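Local coordinates for putative exotoxin (superantigen) (Streptococcus pyogenes, PDB 1TY0), which is a superantigen, probably acting as a toxin, that binds zinc and can use one common surface for T-cell receptor binding and dimerization, at residues N15-I20 and D185-Y190; T26-D31 and V70-L75; D37-I42 and S51-V56; K66-N71 and V91-N96; N101-G106 and T117-I122. One frame throughout, in Å; residues are numbered along the deposited sequence.

Contact 1 of 5, residues N15-I20 and D185-Y190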
# COMPACT_ATOMS: atom_id res chain seq x y z
N ASN A 15 4.36 -8.21 -9.85
CA ASN A 15 4.15 -6.79 -10.06
C ASN A 15 3.05 -6.31 -9.13
O ASN A 15 3.17 -5.26 -8.49
CB ASN A 15 3.79 -6.51 -11.52
CG ASN A 15 3.95 -5.04 -11.87
OD1 ASN A 15 3.01 -4.26 -11.76
ND2 ASN A 15 5.15 -4.66 -12.28
N TYR A 16 1.98 -7.08 -9.04
CA TYR A 16 0.88 -6.72 -8.16
C TYR A 16 1.29 -6.76 -6.69
O TYR A 16 1.00 -5.84 -5.93
CB TYR A 16 -0.31 -7.65 -8.34
CG TYR A 16 -1.22 -7.65 -7.13
CD1 TYR A 16 -1.89 -6.49 -6.74
CD2 TYR A 16 -1.38 -8.79 -6.35
CE1 TYR A 16 -2.68 -6.47 -5.59
CE2 TYR A 16 -2.17 -8.78 -5.21
CZ TYR A 16 -2.82 -7.62 -4.83
OH TYR A 16 -3.60 -7.60 -3.70
N ALA A 17 1.95 -7.84 -6.29
CA ALA A 17 2.36 -8.01 -4.90
C ALA A 17 3.23 -6.87 -4.38
O ALA A 17 3.00 -6.37 -3.28
CB ALA A 17 3.10 -9.34 -4.73
N TYR A 18 4.21 -6.45 -5.17
CA TYR A 18 5.12 -5.39 -4.74
C TYR A 18 4.70 -3.94 -5.03
O TYR A 18 5.40 -3.02 -4.65
CB TYR A 18 6.52 -5.69 -5.29
CG TYR A 18 7.22 -6.79 -4.51
CD1 TYR A 18 7.87 -6.51 -3.31
CD2 TYR A 18 7.20 -8.12 -4.95
CE1 TYR A 18 8.49 -7.52 -2.57
CE2 TYR A 18 7.81 -9.14 -4.21
CZ TYR A 18 8.46 -8.83 -3.02
OH TYR A 18 9.07 -9.83 -2.29
N GLU A 19 3.58 -3.75 -5.72
CA GLU A 19 3.08 -2.39 -5.98
C GLU A 19 2.23 -2.11 -4.75
O GLU A 19 1.01 -2.19 -4.78
CB GLU A 19 2.20 -2.37 -7.24
CG GLU A 19 2.98 -2.21 -8.53
CD GLU A 19 3.50 -0.80 -8.72
OE1 GLU A 19 2.67 0.13 -8.85
OE2 GLU A 19 4.74 -0.62 -8.75
N ILE A 20 2.90 -1.79 -3.65
CA ILE A 20 2.23 -1.59 -2.38
C ILE A 20 2.94 -0.56 -1.50
O ILE A 20 4.11 -0.25 -1.71
CB ILE A 20 2.17 -2.94 -1.64
CG1 ILE A 20 1.47 -2.81 -0.29
CG2 ILE A 20 3.58 -3.47 -1.45
CD1 ILE A 20 1.33 -4.14 0.42
N ASP A 185 1.78 -15.52 0.40
CA ASP A 185 2.69 -16.55 -0.10
C ASP A 185 4.07 -15.98 -0.42
O ASP A 185 5.09 -16.56 -0.05
CB ASP A 185 2.16 -17.21 -1.38
CG ASP A 185 0.88 -17.99 -1.15
OD1 ASP A 185 0.70 -18.57 -0.06
OD2 ASP A 185 0.06 -18.04 -2.09
N ILE A 186 4.08 -14.85 -1.12
CA ILE A 186 5.32 -14.21 -1.55
C ILE A 186 6.12 -13.55 -0.42
O ILE A 186 7.35 -13.55 -0.44
CB ILE A 186 5.04 -13.16 -2.65
CG1 ILE A 186 4.50 -13.86 -3.90
CG2 ILE A 186 6.31 -12.40 -3.01
CD1 ILE A 186 3.88 -12.93 -4.92
N PHE A 187 5.41 -13.00 0.56
CA PHE A 187 6.08 -12.33 1.67
C PHE A 187 6.49 -13.25 2.81
O PHE A 187 7.27 -12.85 3.68
CB PHE A 187 5.18 -11.22 2.25
CG PHE A 187 4.81 -10.14 1.27
CD1 PHE A 187 5.50 -9.97 0.07
CD2 PHE A 187 3.76 -9.26 1.57
CE1 PHE A 187 5.16 -8.94 -0.81
CE2 PHE A 187 3.42 -8.23 0.70
CZ PHE A 187 4.12 -8.06 -0.50
N LYS A 188 5.99 -14.49 2.83
CA LYS A 188 6.33 -15.41 3.91
C LYS A 188 7.83 -15.58 4.11
O LYS A 188 8.28 -15.85 5.22
CB LYS A 188 5.67 -16.77 3.67
CG LYS A 188 4.64 -17.13 4.73
CD LYS A 188 3.87 -18.39 4.37
CE LYS A 188 2.94 -18.82 5.50
NZ LYS A 188 1.96 -17.76 5.88
N LYS A 189 8.60 -15.42 3.04
CA LYS A 189 10.05 -15.56 3.15
C LYS A 189 10.62 -14.59 4.18
O LYS A 189 11.62 -14.89 4.84
CB LYS A 189 10.72 -15.32 1.79
CG LYS A 189 10.37 -13.98 1.12
CD LYS A 189 11.23 -13.75 -0.13
CE LYS A 189 10.84 -12.48 -0.87
NZ LYS A 189 9.60 -12.62 -1.69
N TYR A 190 9.96 -13.45 4.36
CA TYR A 190 10.45 -12.45 5.31
C TYR A 190 10.27 -12.83 6.77
O TYR A 190 10.69 -12.11 7.66
CB TYR A 190 9.80 -11.08 5.04
CG TYR A 190 10.01 -10.55 3.63
CD1 TYR A 190 11.28 -10.52 3.06
CD2 TYR A 190 8.94 -10.07 2.87
CE1 TYR A 190 11.49 -10.03 1.77
CE2 TYR A 190 9.13 -9.58 1.57
CZ TYR A 190 10.41 -9.56 1.03
OH TYR A 190 10.62 -9.08 -0.24
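Y18 of the N-terminal helix meets four side chains of the 185-190 segment: F187 over one face, I186 obliquely, K189 and Y190 at the hydroxyl. With CG anti to the carbonyl carbon, its ring slides past that of F187 in the opposite direction. F187 turns its edge to one face of Y18, CE1 sitting toward the rim of that face, in a T-shaped (edge-to-face) pair with centroids 5.5 Å apart and planes at 66°. I186 sets CG2 3.8 Å from Y18 CE2, while its other branch takes CD1 to 3.7 Å from A17 CB.

Y18 OH donates to Y190 OH at 2.7 Å, tip to tip and in the plane of the Y18 ring, and accepts a hydrogen bond from K189 NZ at 2.9 Å. K189 keeps CG in the crowded position between backbone N and carbonyl carbon, and its bend at chi4 also lets NZ donate to I186 O at 2.7 Å. The buried hydroxyl is thus gripped twice, and its partners are held in turn: K189 by a salt bridge to D176, Y190 by D135.

The contact joins the N-terminal helix to helix 183-187 of the beta-grasp part. Y16 meets Y16 of the second subunit, and R183 of that subunit bonds to E19 O. Helix 131-146 runs beside the contact, R139 touching Y18 and Q132 touching Y190 just beyond helix 183-187.

Contact 2 of 5, residues T26-D31 and V70-L75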
# COMPACT_ATOMS: atom_id res chain seq x y z
N THR A 26 9.12 4.10 13.03
CA THR A 26 10.36 4.01 13.78
C THR A 26 10.20 4.29 15.28
O THR A 26 9.29 5.00 15.70
CB THR A 26 11.42 4.98 13.21
OG1 THR A 26 10.89 6.31 13.18
CG2 THR A 26 11.80 4.57 11.78
N ASN A 27 11.10 3.70 16.06
CA ASN A 27 11.14 3.87 17.51
C ASN A 27 9.81 3.50 18.18
O ASN A 27 9.23 4.30 18.91
CB ASN A 27 11.53 5.32 17.83
CG ASN A 27 11.81 5.53 19.30
OD1 ASN A 27 12.48 4.72 19.94
ND2 ASN A 27 11.32 6.64 19.85
N CYS A 28 9.36 2.28 17.94
CA CYS A 28 8.11 1.77 18.48
C CYS A 28 8.36 0.78 19.61
O CYS A 28 9.33 0.02 19.57
CB CYS A 28 7.31 1.08 17.39
SG CYS A 28 7.00 2.14 15.98
N ASN A 29 7.48 0.77 20.60
CA ASN A 29 7.64 -0.12 21.74
C ASN A 29 7.09 -1.52 21.55
O ASN A 29 5.97 -1.70 21.06
CB ASN A 29 6.99 0.49 22.98
CG ASN A 29 7.27 -0.31 24.23
OD1 ASN A 29 6.43 -1.07 24.71
ND2 ASN A 29 8.48 -0.15 24.76
N ILE A 30 7.88 -2.52 21.94
CA ILE A 30 7.43 -3.91 21.87
C ILE A 30 6.56 -4.10 23.10
O ILE A 30 7.06 -4.18 24.22
CB ILE A 30 8.61 -4.91 21.96
CG1 ILE A 30 9.50 -4.78 20.71
CG2 ILE A 30 8.07 -6.34 22.07
CD1 ILE A 30 10.68 -5.74 20.69
N ASP A 31 5.25 -4.17 22.90
CA ASP A 31 4.32 -4.35 24.02
C ASP A 31 4.28 -5.78 24.52
O ASP A 31 4.13 -6.03 25.72
CB ASP A 31 2.91 -3.91 23.63
CG ASP A 31 2.71 -2.41 23.76
OD1 ASP A 31 3.63 -1.72 24.23
OD2 ASP A 31 1.62 -1.92 23.40
N VAL A 70 11.84 -0.66 18.77
CA VAL A 70 12.20 -1.24 17.48
C VAL A 70 11.67 -0.42 16.32
O VAL A 70 10.80 0.44 16.48
CB VAL A 70 11.63 -2.67 17.33
CG1 VAL A 70 12.25 -3.60 18.37
CG2 VAL A 70 10.12 -2.65 17.47
N ASN A 71 12.23 -0.69 15.14
CA ASN A 71 11.79 -0.05 13.92
C ASN A 71 11.04 -1.10 13.12
O ASN A 71 11.37 -2.29 13.19
CB ASN A 71 12.97 0.47 13.11
CG ASN A 71 13.68 1.61 13.80
OD1 ASN A 71 13.04 2.44 14.44
ND2 ASN A 71 15.00 1.66 13.67
N ILE A 72 10.05 -0.65 12.37
CA ILE A 72 9.25 -1.55 11.57
C ILE A 72 9.26 -1.16 10.11
O ILE A 72 9.05 0.01 9.77
CB ILE A 72 7.77 -1.52 12.01
CG1 ILE A 72 7.64 -1.93 13.48
CG2 ILE A 72 6.93 -2.43 11.10
CD1 ILE A 72 6.25 -1.72 14.05
N PHE A 73 9.53 -2.13 9.25
CA PHE A 73 9.45 -1.91 7.81
C PHE A 73 9.00 -3.25 7.26
O PHE A 73 9.81 -4.15 7.02
CB PHE A 73 10.79 -1.53 7.17
CG PHE A 73 10.63 -0.98 5.78
CD1 PHE A 73 10.36 -1.83 4.71
CD2 PHE A 73 10.66 0.39 5.56
CE1 PHE A 73 10.12 -1.31 3.44
CE2 PHE A 73 10.42 0.92 4.28
CZ PHE A 73 10.15 0.06 3.22
N GLY A 74 7.69 -3.38 7.09
CA GLY A 74 7.15 -4.63 6.60
C GLY A 74 6.05 -4.42 5.59
O GLY A 74 5.37 -3.39 5.60
N LEU A 75 5.87 -5.41 4.72
CA LEU A 75 4.84 -5.32 3.70
C LEU A 75 3.59 -6.03 4.20
O LEU A 75 3.64 -7.21 4.55
CB LEU A 75 5.34 -5.94 2.39
CG LEU A 75 6.73 -5.45 1.97
CD1 LEU A 75 7.12 -6.08 0.63
CD2 LEU A 75 6.73 -3.93 1.86
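The carboxamide of N71 is the flat group that matters here, and it works through its oxygen. OD1 takes the backbone N-H of N27 at 2.8 Å, nearly along the C=O axis and with an angle of 162° at the hydrogen. The same oxygen lies 3.3 Å from T26 CB, the two side chains crossing obliquely. N71 ND2 is bonded to N98 OD1, which helps hold the carboxamide with OD1 turned to N27.

Next to this, two backbone bonds tie C28 to V70: C28 N donates to V70 O at 2.8 Å and V70 N to C28 O at 2.7 Å, both in the carbonyl plane. C28 and V70 form an antiparallel hydrogen-bonded pair, and because N27 also faces V70 the arrangement is a G1 beta bulge, N27 having positive phi and psi (56° each). Such a bulge lets the chain turn from strand 23-26 into strand 28-33 while both pair with strand 69-74, part of the strongly bent sheet of the OB-fold domain.

Farther along strand 28-33, I30 crosses V70 at about a right angle. With CG1 anti to the carbonyl carbon and the chain extended (chi2 -179°), CD1 comes 3.5 Å from V70 CG1. C28 SG approaches I72 CD1 more loosely, at 4.4 Å. I40 of strand 37-41 touches C28, I30 and I72.

Contact 3 of 5, residues D37-I42 and S51-V56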
# COMPACT_ATOMS: atom_id res chain seq x y z
N ASP A 37 5.33 -14.14 17.42
CA ASP A 37 4.80 -12.82 17.07
C ASP A 37 5.32 -11.67 17.92
O ASP A 37 5.54 -11.81 19.12
CB ASP A 37 3.27 -12.81 17.17
CG ASP A 37 2.60 -13.63 16.10
OD1 ASP A 37 2.57 -14.87 16.24
OD2 ASP A 37 2.10 -13.04 15.11
N PHE A 38 5.50 -10.52 17.27
CA PHE A 38 5.91 -9.29 17.94
C PHE A 38 4.61 -8.49 17.97
O PHE A 38 3.93 -8.40 16.95
CB PHE A 38 6.87 -8.46 17.08
CG PHE A 38 8.27 -8.99 16.98
CD1 PHE A 38 9.24 -8.62 17.91
CD2 PHE A 38 8.64 -9.80 15.91
CE1 PHE A 38 10.56 -9.05 17.78
CE2 PHE A 38 9.96 -10.24 15.77
CZ PHE A 38 10.92 -9.85 16.71
N TYR A 39 4.24 -7.94 19.13
CA TYR A 39 3.06 -7.08 19.18
C TYR A 39 3.63 -5.72 19.53
O TYR A 39 4.02 -5.47 20.67
CB TYR A 39 2.06 -7.58 20.23
CG TYR A 39 1.33 -8.80 19.74
CD1 TYR A 39 0.41 -8.71 18.69
CD2 TYR A 39 1.63 -10.06 20.25
CE1 TYR A 39 -0.20 -9.84 18.16
CE2 TYR A 39 1.03 -11.21 19.72
CZ TYR A 39 0.12 -11.09 18.68
OH TYR A 39 -0.45 -12.22 18.13
N ILE A 40 3.68 -4.86 18.52
CA ILE A 40 4.27 -3.53 18.64
C ILE A 40 3.25 -2.40 18.60
O ILE A 40 2.34 -2.38 17.77
CB ILE A 40 5.29 -3.29 17.50
CG1 ILE A 40 6.22 -4.50 17.36
CG2 ILE A 40 6.06 -2.01 17.74
CD1 ILE A 40 6.95 -4.89 18.62
N ASP A 41 3.42 -1.44 19.50
CA ASP A 41 2.52 -0.31 19.58
C ASP A 41 2.90 0.86 18.66
O ASP A 41 4.04 1.32 18.65
CB ASP A 41 2.48 0.20 21.02
CG ASP A 41 1.46 1.30 21.22
OD1 ASP A 41 0.41 1.25 20.55
OD2 ASP A 41 1.70 2.20 22.05
N ILE A 42 1.94 1.31 17.86
CA ILE A 42 2.18 2.47 17.00
C ILE A 42 1.06 3.50 17.23
O ILE A 42 0.83 4.40 16.41
CB ILE A 42 2.24 2.10 15.49
CG1 ILE A 42 0.91 1.53 15.01
CG2 ILE A 42 3.37 1.10 15.26
CD1 ILE A 42 0.85 1.36 13.50
N SER A 51 -1.81 -1.23 16.61
CA SER A 51 -0.60 -2.00 16.77
C SER A 51 -0.20 -2.70 15.49
O SER A 51 -0.90 -2.64 14.47
CB SER A 51 -0.77 -3.03 17.89
OG SER A 51 -1.88 -3.88 17.63
N VAL A 52 0.97 -3.32 15.54
CA VAL A 52 1.48 -4.07 14.41
C VAL A 52 1.81 -5.47 14.92
O VAL A 52 2.47 -5.62 15.94
CB VAL A 52 2.76 -3.44 13.84
CG1 VAL A 52 3.37 -4.35 12.76
CG2 VAL A 52 2.45 -2.07 13.26
N ASP A 53 1.30 -6.47 14.22
CA ASP A 53 1.59 -7.86 14.56
C ASP A 53 2.57 -8.39 13.53
O ASP A 53 2.22 -8.57 12.37
CB ASP A 53 0.33 -8.73 14.52
CG ASP A 53 0.67 -10.21 14.49
OD1 ASP A 53 1.66 -10.61 15.14
OD2 ASP A 53 -0.05 -10.98 13.82
N SER A 54 3.81 -8.61 13.96
CA SER A 54 4.82 -9.14 13.07
C SER A 54 5.00 -10.62 13.37
O SER A 54 5.44 -10.99 14.45
CB SER A 54 6.16 -8.43 13.27
OG SER A 54 7.16 -9.05 12.49
N GLU A 55 4.66 -11.47 12.41
CA GLU A 55 4.78 -12.91 12.59
C GLU A 55 6.13 -13.37 12.03
O GLU A 55 6.50 -13.00 10.92
CB GLU A 55 3.64 -13.62 11.87
CG GLU A 55 3.61 -15.12 12.07
CD GLU A 55 2.47 -15.77 11.32
OE1 GLU A 55 1.30 -15.44 11.60
OE2 GLU A 55 2.75 -16.62 10.44
N VAL A 56 6.85 -14.17 12.80
CA VAL A 56 8.16 -14.64 12.37
C VAL A 56 8.40 -16.13 12.61
O VAL A 56 7.57 -16.83 13.19
CB VAL A 56 9.29 -13.85 13.07
CG1 VAL A 56 9.28 -12.39 12.61
CG2 VAL A 56 9.12 -13.92 14.59
O HOH W 1 1.63 -16.84 14.79
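D37 OD2 stands 2.5 Å from D53 OD1, the carboxylates crossing obliquely with their planes nearly coplanar, 28° apart. D53 has CG anti to its backbone N, D37 has CG anti to its carbonyl carbon, and these torsions swing the two groups together. Y39 lies alongside D53, pointing the same way, with CE1 3.6 Å from D53 OD1. A water donates to D37 OD1 at 2.6 Å and weakly to E55 OE1.

Behind this acidic row is the antiparallel pairing of strands 37-41 and 51-55. F38 and S54 bond to each other through N and O, as do I40 and V52; I40 N to V52 O is almost straight at 178°. On the face of F38 and I40, V56 CG1 meets the ring edge of F38 in plane at 3.9 Å, and I42 CD1 packs 3.8 Å from V52 CG2. V70 and I72 of strand 69-74 lie against I40, within the OB-fold sheet.

E55 has its charge answered by K191 through a salt bridge. The short approach of D37 and D53 suggests that one acid probably holds a proton; E55 could favour that proton further, though its salt bridge to K191 probably weakens the effect.

Contact 4 of 5, residues K66-N71 and V91-N96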
# COMPACT_ATOMS: atom_id res chain seq x y z
N LYS A 66 10.55 -7.48 25.91
CA LYS A 66 9.43 -6.54 26.02
C LYS A 66 9.92 -5.15 26.37
O LYS A 66 10.90 -4.99 27.11
CB LYS A 66 8.41 -7.00 27.07
CG LYS A 66 7.65 -8.26 26.71
CD LYS A 66 6.58 -8.57 27.75
CE LYS A 66 7.19 -8.84 29.12
NZ LYS A 66 6.15 -9.18 30.14
N ASN A 67 9.23 -4.16 25.83
CA ASN A 67 9.51 -2.74 26.04
C ASN A 67 10.80 -2.23 25.42
O ASN A 67 11.27 -1.14 25.74
CB ASN A 67 9.43 -2.41 27.52
CG ASN A 67 8.05 -2.70 28.09
OD1 ASN A 67 7.04 -2.34 27.49
ND2 ASN A 67 8.01 -3.35 29.24
N GLN A 68 11.35 -3.02 24.51
CA GLN A 68 12.55 -2.63 23.78
C GLN A 68 11.97 -1.81 22.63
O GLN A 68 10.85 -2.08 22.18
CB GLN A 68 13.25 -3.87 23.21
CG GLN A 68 14.49 -3.59 22.38
CD GLN A 68 15.06 -4.85 21.74
OE1 GLN A 68 14.76 -5.97 22.17
NE2 GLN A 68 15.90 -4.68 20.72
N LYS A 69 12.70 -0.81 22.16
CA LYS A 69 12.24 0.02 21.06
C LYS A 69 12.72 -0.61 19.76
O LYS A 69 13.87 -1.06 19.65
CB LYS A 69 12.79 1.44 21.17
CG LYS A 69 12.26 2.22 22.37
CD LYS A 69 10.75 2.37 22.30
CE LYS A 69 10.21 3.14 23.50
NZ LYS A 69 10.46 2.43 24.78
N VAL A 70 11.84 -0.66 18.77
CA VAL A 70 12.20 -1.24 17.48
C VAL A 70 11.67 -0.42 16.32
O VAL A 70 10.80 0.44 16.48
CB VAL A 70 11.63 -2.67 17.33
CG1 VAL A 70 12.25 -3.60 18.37
CG2 VAL A 70 10.12 -2.65 17.47
N ASN A 71 12.23 -0.69 15.14
CA ASN A 71 11.79 -0.05 13.92
C ASN A 71 11.04 -1.10 13.12
O ASN A 71 11.37 -2.29 13.19
CB ASN A 71 12.97 0.47 13.11
CG ASN A 71 13.68 1.61 13.80
OD1 ASN A 71 13.04 2.44 14.44
ND2 ASN A 71 15.00 1.66 13.67
N VAL A 91 11.23 -6.40 11.62
CA VAL A 91 11.50 -5.79 12.92
C VAL A 91 12.99 -5.73 13.27
O VAL A 91 13.66 -6.75 13.29
CB VAL A 91 10.76 -6.56 14.03
CG1 VAL A 91 11.06 -5.96 15.39
CG2 VAL A 91 9.26 -6.53 13.74
N THR A 92 13.48 -4.52 13.56
CA THR A 92 14.88 -4.32 13.91
C THR A 92 15.01 -3.47 15.16
O THR A 92 14.14 -2.68 15.50
CB THR A 92 15.67 -3.60 12.79
OG1 THR A 92 14.99 -2.39 12.43
CG2 THR A 92 15.81 -4.50 11.57
N PRO A 93 16.13 -3.63 15.88
CA PRO A 93 16.33 -2.84 17.09
C PRO A 93 16.52 -1.38 16.70
O PRO A 93 17.21 -1.08 15.72
CB PRO A 93 17.62 -3.42 17.68
CG PRO A 93 17.64 -4.82 17.15
CD PRO A 93 17.18 -4.65 15.73
N SER A 94 15.89 -0.47 17.44
CA SER A 94 16.05 0.96 17.18
C SER A 94 17.16 1.36 18.14
O SER A 94 16.96 1.38 19.35
CB SER A 94 14.76 1.72 17.52
OG SER A 94 14.91 3.10 17.25
N VAL A 95 18.34 1.68 17.60
CA VAL A 95 19.47 2.02 18.45
C VAL A 95 19.94 3.48 18.42
O VAL A 95 20.89 3.84 19.12
CB VAL A 95 20.68 1.12 18.13
CG1 VAL A 95 20.31 -0.33 18.38
CG2 VAL A 95 21.11 1.30 16.67
N ASN A 96 19.29 4.31 17.62
CA ASN A 96 19.66 5.72 17.57
C ASN A 96 18.58 6.57 16.92
O ASN A 96 17.42 6.17 16.86
CB ASN A 96 21.01 5.90 16.85
CG ASN A 96 20.98 5.45 15.40
OD1 ASN A 96 22.02 5.47 14.72
ND2 ASN A 96 19.82 5.03 14.92
O HOH W 2 16.42 -1.47 20.86
O HOH W 3 12.97 -2.60 10.48
O HOH W 4 16.78 -0.55 12.95
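Three backbone hydrogen bonds join the segments. N71 and T92 form an antiparallel hydrogen-bonded pair, N71 N to T92 O at 2.8 Å and T92 N to N71 O at 3.1 Å, both in the carbonyl plane. The third, S94 N to K69 O at 3.1 Å, is straight at the hydrogen (169°), yet its donor stands above the carbonyl plane. V91 CA adds a CA-H...O contact to N71 O.

This is the open end of the beta hairpin made by strands 69-74 and 84-93 in the OB-fold domain. P93 faces V70 as a non-hydrogen-bonded pair whose side chains diverge; the strand ends at P93, and S94 still bonds back to K69 O.

The apolar contact is between valines. V91, with CG1 anti to the backbone N, crosses V70 obliquely and brings that methyl 3.9 Å from V70 CB. In van der Waals packing, the extended Q68 runs side by side with P93, pointing the same way, so NE2 lies 3.7 Å from P93 CB, while its OE1 is bonded to T65 N.

Waters complete the polar contacts. One donates to K69 O and S94 O and accepts from Q68 NE2. Another accepts from N71 ND2 at 2.9 Å and from T92 OG1 at 2.6 Å, and donates to P93 O. A third donates to T92 OG1 and weakly to N71 O. The same N98 that holds N71 also donates from ND2 to S94 OG.

Contact 5 of 5, residues N101-G106 and T117-I122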
# COMPACT_ATOMS: atom_id res chain seq x y z
N ASN A 101 22.90 8.31 6.92
CA ASN A 101 23.04 8.82 5.57
C ASN A 101 24.21 8.11 4.92
O ASN A 101 25.17 8.74 4.46
CB ASN A 101 23.25 10.33 5.60
CG ASN A 101 22.00 11.09 6.02
OD1 ASN A 101 21.02 11.15 5.28
ND2 ASN A 101 22.02 11.65 7.22
N SER A 102 24.12 6.78 4.89
CA SER A 102 25.15 5.94 4.31
C SER A 102 24.89 5.73 2.83
O SER A 102 23.74 5.66 2.39
CB SER A 102 25.20 4.60 5.03
OG SER A 102 26.25 3.79 4.51
N LYS A 103 25.96 5.62 2.06
CA LYS A 103 25.88 5.43 0.62
C LYS A 103 25.63 3.96 0.27
O LYS A 103 26.26 3.06 0.81
CB LYS A 103 27.19 5.90 -0.02
CG LYS A 103 27.22 5.88 -1.53
CD LYS A 103 28.55 6.42 -2.05
CE LYS A 103 28.55 6.53 -3.57
NZ LYS A 103 29.84 7.06 -4.09
N ILE A 104 24.68 3.73 -0.64
CA ILE A 104 24.36 2.38 -1.08
C ILE A 104 24.71 2.26 -2.56
O ILE A 104 24.09 2.89 -3.41
CB ILE A 104 22.87 2.05 -0.87
CG1 ILE A 104 22.53 2.13 0.63
CG2 ILE A 104 22.55 0.66 -1.41
CD1 ILE A 104 21.07 1.89 0.95
N VAL A 105 25.71 1.44 -2.86
CA VAL A 105 26.16 1.24 -4.22
C VAL A 105 25.99 -0.21 -4.64
O VAL A 105 26.13 -1.12 -3.83
CB VAL A 105 27.65 1.62 -4.36
CG1 VAL A 105 28.12 1.43 -5.79
CG2 VAL A 105 27.86 3.06 -3.92
N GLY A 106 25.67 -0.41 -5.92
CA GLY A 106 25.49 -1.76 -6.42
C GLY A 106 25.77 -1.88 -7.90
O GLY A 106 25.91 -0.88 -8.60
N THR A 117 26.77 0.94 -12.65
CA THR A 117 27.00 0.94 -11.21
C THR A 117 25.91 1.86 -10.67
O THR A 117 25.88 3.04 -10.99
CB THR A 117 28.39 1.51 -10.85
OG1 THR A 117 29.41 0.63 -11.35
CG2 THR A 117 28.53 1.63 -9.34
N LEU A 118 25.01 1.30 -9.87
CA LEU A 118 23.92 2.07 -9.31
C LEU A 118 24.38 2.79 -8.05
O LEU A 118 24.88 2.17 -7.12
CB LEU A 118 22.74 1.15 -8.98
CG LEU A 118 22.23 0.29 -10.13
CD1 LEU A 118 21.17 -0.68 -9.61
CD2 LEU A 118 21.67 1.17 -11.23
N ILE A 119 24.20 4.11 -8.04
CA ILE A 119 24.58 4.92 -6.89
C ILE A 119 23.33 5.43 -6.18
O ILE A 119 22.55 6.20 -6.74
CB ILE A 119 25.45 6.13 -7.32
CG1 ILE A 119 26.67 5.64 -8.10
CG2 ILE A 119 25.89 6.90 -6.08
CD1 ILE A 119 27.56 6.75 -8.62
N ASN A 120 23.15 4.99 -4.94
CA ASN A 120 22.00 5.38 -4.14
C ASN A 120 20.67 5.22 -4.87
O ASN A 120 19.85 6.14 -4.90
CB ASN A 120 22.15 6.82 -3.65
CG ASN A 120 23.30 6.98 -2.68
OD1 ASN A 120 23.48 6.17 -1.77
ND2 ASN A 120 24.09 8.04 -2.87
N PRO A 121 20.44 4.05 -5.48
CA PRO A 121 19.19 3.80 -6.21
C PRO A 121 18.05 3.76 -5.20
O PRO A 121 16.89 4.05 -5.52
CB PRO A 121 19.44 2.45 -6.87
CG PRO A 121 20.36 1.77 -5.92
CD PRO A 121 21.32 2.86 -5.53
N ILE A 122 18.40 3.40 -3.97
CA ILE A 122 17.44 3.33 -2.87
C ILE A 122 18.11 3.96 -1.65
O ILE A 122 19.32 4.16 -1.63
CB ILE A 122 17.06 1.87 -2.51
CG1 ILE A 122 18.29 1.10 -2.04
CG2 ILE A 122 16.42 1.19 -3.72
CD1 ILE A 122 17.98 -0.27 -1.46
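K103 runs fully extended, CG anti to the backbone N, and crosses N120 at about a right angle; farther out its CE rests 3.7 Å from I119 CG2. I104 follows and is gripped by N120 at both backbone polar atoms. I104 N donates to N120 OD1 at 2.9 Å, from above the plane of that amide, and I104 O accepts from N120 N at 2.8 Å, nearly along the C=O axis. The side chain of N120, with CG anti to the carbonyl carbon, thus stands in for a backbone carbonyl where the strand has ended, its own backbone having turned to positive phi and psi (49° each). P121 CD lies against I104 O, and I104 CD1 meets I122 CG1 at a right angle, 4.2 Å away, with F201 and M198 also against I104.

V105 opens the regular pairing. Opposite I119 in a non-hydrogen-bonded pair, it has CG1 anti to the backbone N, which brings that methyl 3.6 Å from T117 CG2. G106 then pairs with L118 through two hydrogen bonds, G106 N to L118 O at 3.0 Å and L118 N to G106 O at 2.7 Å. L118 itself packs on Y141 of helix 131-146 and on F204 and I206.

The whole is the open end of the hairpin of strands 105-110 and 113-119, at one side of the beta-grasp sheet; G106 lies about 5 Å from the side chain of H203, a residue seen to bind zinc in this protein, though none is bound to this chain here.

Overall arrangement
Contacts 2, 3 and 4 belong to one curled sheet of the OB-fold domain. Contacts 2 and 4 share V70 and N71 of strand 69-74, with centres about 6 Å apart, and contact 3 has its centre about 8 Å from that of contact 2, tied to it by the pairing of strands 28-33 and 37-41. Contact 5 follows later in the chain, in the beta-grasp sheet, its centre about 30 Å from that of contact 3, on the opposite side of the chain's centre. Contact 1 brackets them all in sequence, bringing the N-terminal helix against helix 183-187 and so joining the two domains; L75 of contact 2 packs on its F187, Y18 and Y190, linking the OB-fold sheet to that junction.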